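Local structure of tryptophan synthase alpha chain (Chlamydia trachomatis, 6V82) at residues P57-S62 with A229-T234. The protein probably cleaves indoleglycerol phosphate to indole and glyceraldehyde 3-phosphate, as the alpha subunit of tryptophan synthase in the last step of tryptophan biosynthesis. Residues are numbered along the deposited sequence; the frame is centred on the assembly and turned at random.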
ATOM      1  N   PRO A  57     -23.574 -16.574 -21.821  1.00 48.98           N
ATOM      2  CA  PRO A  57     -22.459 -17.457 -21.422  1.00 48.76           C
ATOM      3  C   PRO A  57     -22.487 -18.848 -22.049  1.00 49.09           C
ATOM      4  O   PRO A  57     -21.425 -19.406 -22.358  1.00 45.87           O
ATOM      5  CB  PRO A  57     -22.619 -17.526 -19.897  1.00 48.35           C
ATOM      6  CG  PRO A  57     -23.326 -16.276 -19.541  1.00 45.12           C
ATOM      7  CD  PRO A  57     -24.266 -15.999 -20.658  1.00 39.05           C
ATOM      8  N   GLU A  58     -23.674 -19.430 -22.227  1.00 50.90           N
ATOM      9  CA  GLU A  58     -23.787 -20.739 -22.856  1.00 51.00           C
ATOM     10  C   GLU A  58     -23.095 -20.749 -24.206  1.00 47.28           C
ATOM     11  O   GLU A  58     -22.345 -21.673 -24.534  1.00 45.90           O
ATOM     12  CB  GLU A  58     -25.262 -21.110 -23.020  1.00 62.02           C
ATOM     13  CG  GLU A  58     -25.866 -21.912 -21.880  1.00 75.56           C
ATOM     14  CD  GLU A  58     -25.848 -23.402 -22.155  1.00 84.27           C
ATOM     15  OE1 GLU A  58     -25.965 -24.193 -21.193  1.00 89.90           O
ATOM     16  OE2 GLU A  58     -25.712 -23.783 -23.339  1.00 87.08           O
ATOM     17  N   ILE A  59     -23.346 -19.714 -25.004  1.00 45.44           N
ATOM     18  CA  ILE A  59     -22.762 -19.637 -26.332  1.00 43.09           C
ATOM     19  C   ILE A  59     -21.287 -19.270 -26.247  1.00 42.34           C
ATOM     20  O   ILE A  59     -20.480 -19.705 -27.082  1.00 41.22           O
ATOM     21  CB  ILE A  59     -23.579 -18.638 -27.169  1.00 45.38           C
ATOM     22  CG1 ILE A  59     -25.050 -19.071 -27.172  1.00 50.95           C
ATOM     23  CG2 ILE A  59     -23.051 -18.549 -28.583  1.00 42.71           C
ATOM     24  CD1 ILE A  59     -25.266 -20.533 -27.559  1.00 49.26           C
ATOM     25  N   GLN A  60     -20.907 -18.479 -25.238  1.00 37.48           N
ATOM     26  CA  GLN A  60     -19.497 -18.173 -25.023  1.00 40.75           C
ATOM     27  C   GLN A  60     -18.692 -19.456 -24.821  1.00 39.19           C
ATOM     28  O   GLN A  60     -17.690 -19.683 -25.508  1.00 35.66           O
ATOM     29  CB  GLN A  60     -19.345 -17.220 -23.830  1.00 47.16           C
ATOM     30  CG  GLN A  60     -17.996 -16.510 -23.743  1.00 59.77           C
ATOM     31  CD  GLN A  60     -18.117 -15.022 -23.377  1.00 71.86           C
ATOM     32  OE1 GLN A  60     -17.257 -14.207 -23.738  1.00 74.35           O
ATOM     33  NE2 GLN A  60     -19.181 -14.668 -22.656  1.00 74.56           N
ATOM     34  N   VAL A  61     -19.149 -20.329 -23.911  1.00 36.74           N
ATOM     35  CA  VAL A  61     -18.455 -21.594 -23.654  1.00 35.65           C
ATOM     36  C   VAL A  61     -18.480 -22.505 -24.884  1.00 40.35           C
ATOM     37  O   VAL A  61     -17.521 -23.251 -25.136  1.00 40.93           O
ATOM     38  CB  VAL A  61     -19.068 -22.278 -22.419  1.00 37.67           C
ATOM     39  CG1 VAL A  61     -18.562 -23.691 -22.278  1.00 35.98           C
ATOM     40  CG2 VAL A  61     -18.721 -21.486 -21.182  1.00 38.78           C
ATOM     41  N   SER A  62     -19.562 -22.457 -25.668  1.00 31.44           N
ATOM     42  CA  SER A  62     -19.612 -23.190 -26.930  1.00 35.14           C
ATOM     43  C   SER A  62     -18.515 -22.722 -27.885  1.00 34.18           C
ATOM     44  O   SER A  62     -17.799 -23.535 -28.482  1.00 27.95           O
ATOM     45  CB  SER A  62     -20.993 -23.014 -27.571  1.00 38.62           C
ATOM     46  OG  SER A  62     -21.061 -23.647 -28.838  1.00 33.72           O
ATOM     47  N   ALA A 229     -31.110 -23.566 -27.075  1.00 39.50           N
ATOM     48  CA  ALA A 229     -31.566 -24.898 -26.670  1.00 39.94           C
ATOM     49  C   ALA A 229     -30.752 -26.008 -27.329  1.00 42.96           C
ATOM     50  O   ALA A 229     -30.340 -26.960 -26.655  1.00 42.06           O
ATOM     51  CB  ALA A 229     -33.057 -25.064 -26.974  1.00 37.10           C
ATOM     52  N   PHE A 230     -30.499 -25.895 -28.641  1.00 43.42           N
ATOM     53  CA  PHE A 230     -29.759 -26.928 -29.364  1.00 38.05           C
ATOM     54  C   PHE A 230     -28.332 -27.057 -28.839  1.00 38.26           C
ATOM     55  O   PHE A 230     -27.859 -28.166 -28.561  1.00 40.90           O
ATOM     56  CB  PHE A 230     -29.755 -26.620 -30.863  1.00 38.33           C
ATOM     57  CG  PHE A 230     -31.120 -26.688 -31.505  1.00 40.11           C
ATOM     58  CD1 PHE A 230     -31.991 -27.726 -31.209  1.00 41.14           C
ATOM     59  CD2 PHE A 230     -31.533 -25.709 -32.398  1.00 34.68           C
ATOM     60  CE1 PHE A 230     -33.249 -27.787 -31.799  1.00 41.23           C
ATOM     61  CE2 PHE A 230     -32.787 -25.765 -32.990  1.00 34.58           C
ATOM     62  CZ  PHE A 230     -33.648 -26.805 -32.687  1.00 38.33           C
ATOM     63  N   VAL A 231     -27.630 -25.929 -28.701  1.00 36.95           N
ATOM     64  CA  VAL A 231     -26.269 -25.954 -28.165  1.00 45.34           C
ATOM     65  C   VAL A 231     -26.261 -26.589 -26.780  1.00 46.80           C
ATOM     66  O   VAL A 231     -25.450 -27.474 -26.479  1.00 45.56           O
ATOM     67  CB  VAL A 231     -25.676 -24.532 -28.139  1.00 44.54           C
ATOM     68  CG1 VAL A 231     -24.417 -24.477 -27.272  1.00 42.41           C
ATOM     69  CG2 VAL A 231     -25.377 -24.061 -29.550  1.00 40.69           C
ATOM     70  N   HIS A 232     -27.179 -26.154 -25.924  1.00 48.08           N
ATOM     71  CA  HIS A 232     -27.237 -26.694 -24.572  1.00 50.89           C
ATOM     72  C   HIS A 232     -27.482 -28.198 -24.591  1.00 50.04           C
ATOM     73  O   HIS A 232     -26.915 -28.939 -23.781  1.00 51.33           O
ATOM     74  CB  HIS A 232     -28.324 -25.974 -23.781  1.00 44.03           C
ATOM     75  CG  HIS A 232     -28.553 -26.543 -22.423  1.00 50.32           C
ATOM     76  ND1 HIS A 232     -27.847 -26.126 -21.315  1.00 52.50           N
ATOM     77  CD2 HIS A 232     -29.404 -27.501 -21.990  1.00 51.84           C
ATOM     78  CE1 HIS A 232     -28.257 -26.799 -20.256  1.00 53.79           C
ATOM     79  NE2 HIS A 232     -29.202 -27.641 -20.639  1.00 55.15           N
ATOM     80  N   GLN A 233     -28.309 -28.668 -25.526  1.00 49.86           N
ATOM     81  CA  GLN A 233     -28.597 -30.094 -25.607  1.00 48.16           C
ATOM     82  C   GLN A 233     -27.354 -30.902 -25.978  1.00 47.79           C
ATOM     83  O   GLN A 233     -27.179 -32.021 -25.482  1.00 50.38           O
ATOM     84  CB  GLN A 233     -29.741 -30.341 -26.599  1.00 42.03           C
ATOM     85  CG  GLN A 233     -30.070 -31.807 -26.855  1.00 45.62           C
ATOM     86  CD  GLN A 233     -30.304 -32.606 -25.573  1.00 54.70           C
ATOM     87  OE1 GLN A 233     -30.756 -32.071 -24.560  1.00 55.72           O
ATOM     88  NE2 GLN A 233     -29.990 -33.899 -25.616  1.00 58.23           N
ATOM     89  N   THR A 234     -26.466 -30.355 -26.816  1.00 42.84           N
ATOM     90  CA  THR A 234     -25.259 -31.106 -27.138  1.00 44.85           C
ATOM     91  C   THR A 234     -24.387 -31.308 -25.906  1.00 51.73           C
ATOM     92  O   THR A 234     -23.570 -32.231 -25.881  1.00 58.20           O
ATOM     93  CB  THR A 234     -24.452 -30.431 -28.266  1.00 46.12           C
ATOM     94  OG1 THR A 234     -23.841 -29.225 -27.796  1.00 45.71           O
ATOM     95  CG2 THR A 234     -25.339 -30.115 -29.480  1.00 33.72           C
TER
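V231 of helix 229-236 sets its two methyls against I59 and S62 of helix 57-68, while H232 reaches E58 beside them. In the TIM barrel of the TrpA family the two helices follow strands 223-226 and 42-46; strand 13-19 runs between those strands, and Y17 on it also touches both I59 and V231. The helix axes approach to 10.0 Å and make an angle of 55°, a separation bridged by side chains.

The tighter, buried part is apolar. With V231 CG1 anti to its backbone N (chi1 166°), this methyl lies 3.7 Å from S62 CB. The CD1 methyl of I59 comes in across the valine, the two side chains at about a right angle, and is 4.0 Å from V231 CG1, with CG2 hardly farther away. S62 OG touches V231 CG1 too, but its polar partners lie elsewhere: it hydrogen-bonds T19 OG1 and D22 OD2, so the hydroxyl is satisfied within the buried region. The I59 side chain also lies about 4 Å from that of D55, a predicted proton acceptor, which puts this small apolar cluster next to the probable active site.

Toward the more exposed side, packing gives way to one polar bridge between partly exposed residues. The E58 chain bends at chi2, and its OE2 lies 3.4 Å from H232 CB, while OE1 accepts a hydrogen bond from the imidazole. Carboxylate and ring planes are 48° apart, so the two groups are far from coplanar. A negative carboxylate here would be expected to favour a proton on ND1. The bond from H232 ND1 to E58 OE1 is 2.7 Å long and nearly straight; OE1 lies in the ring plane, whereas ND1 stands above the plane of the carboxylate.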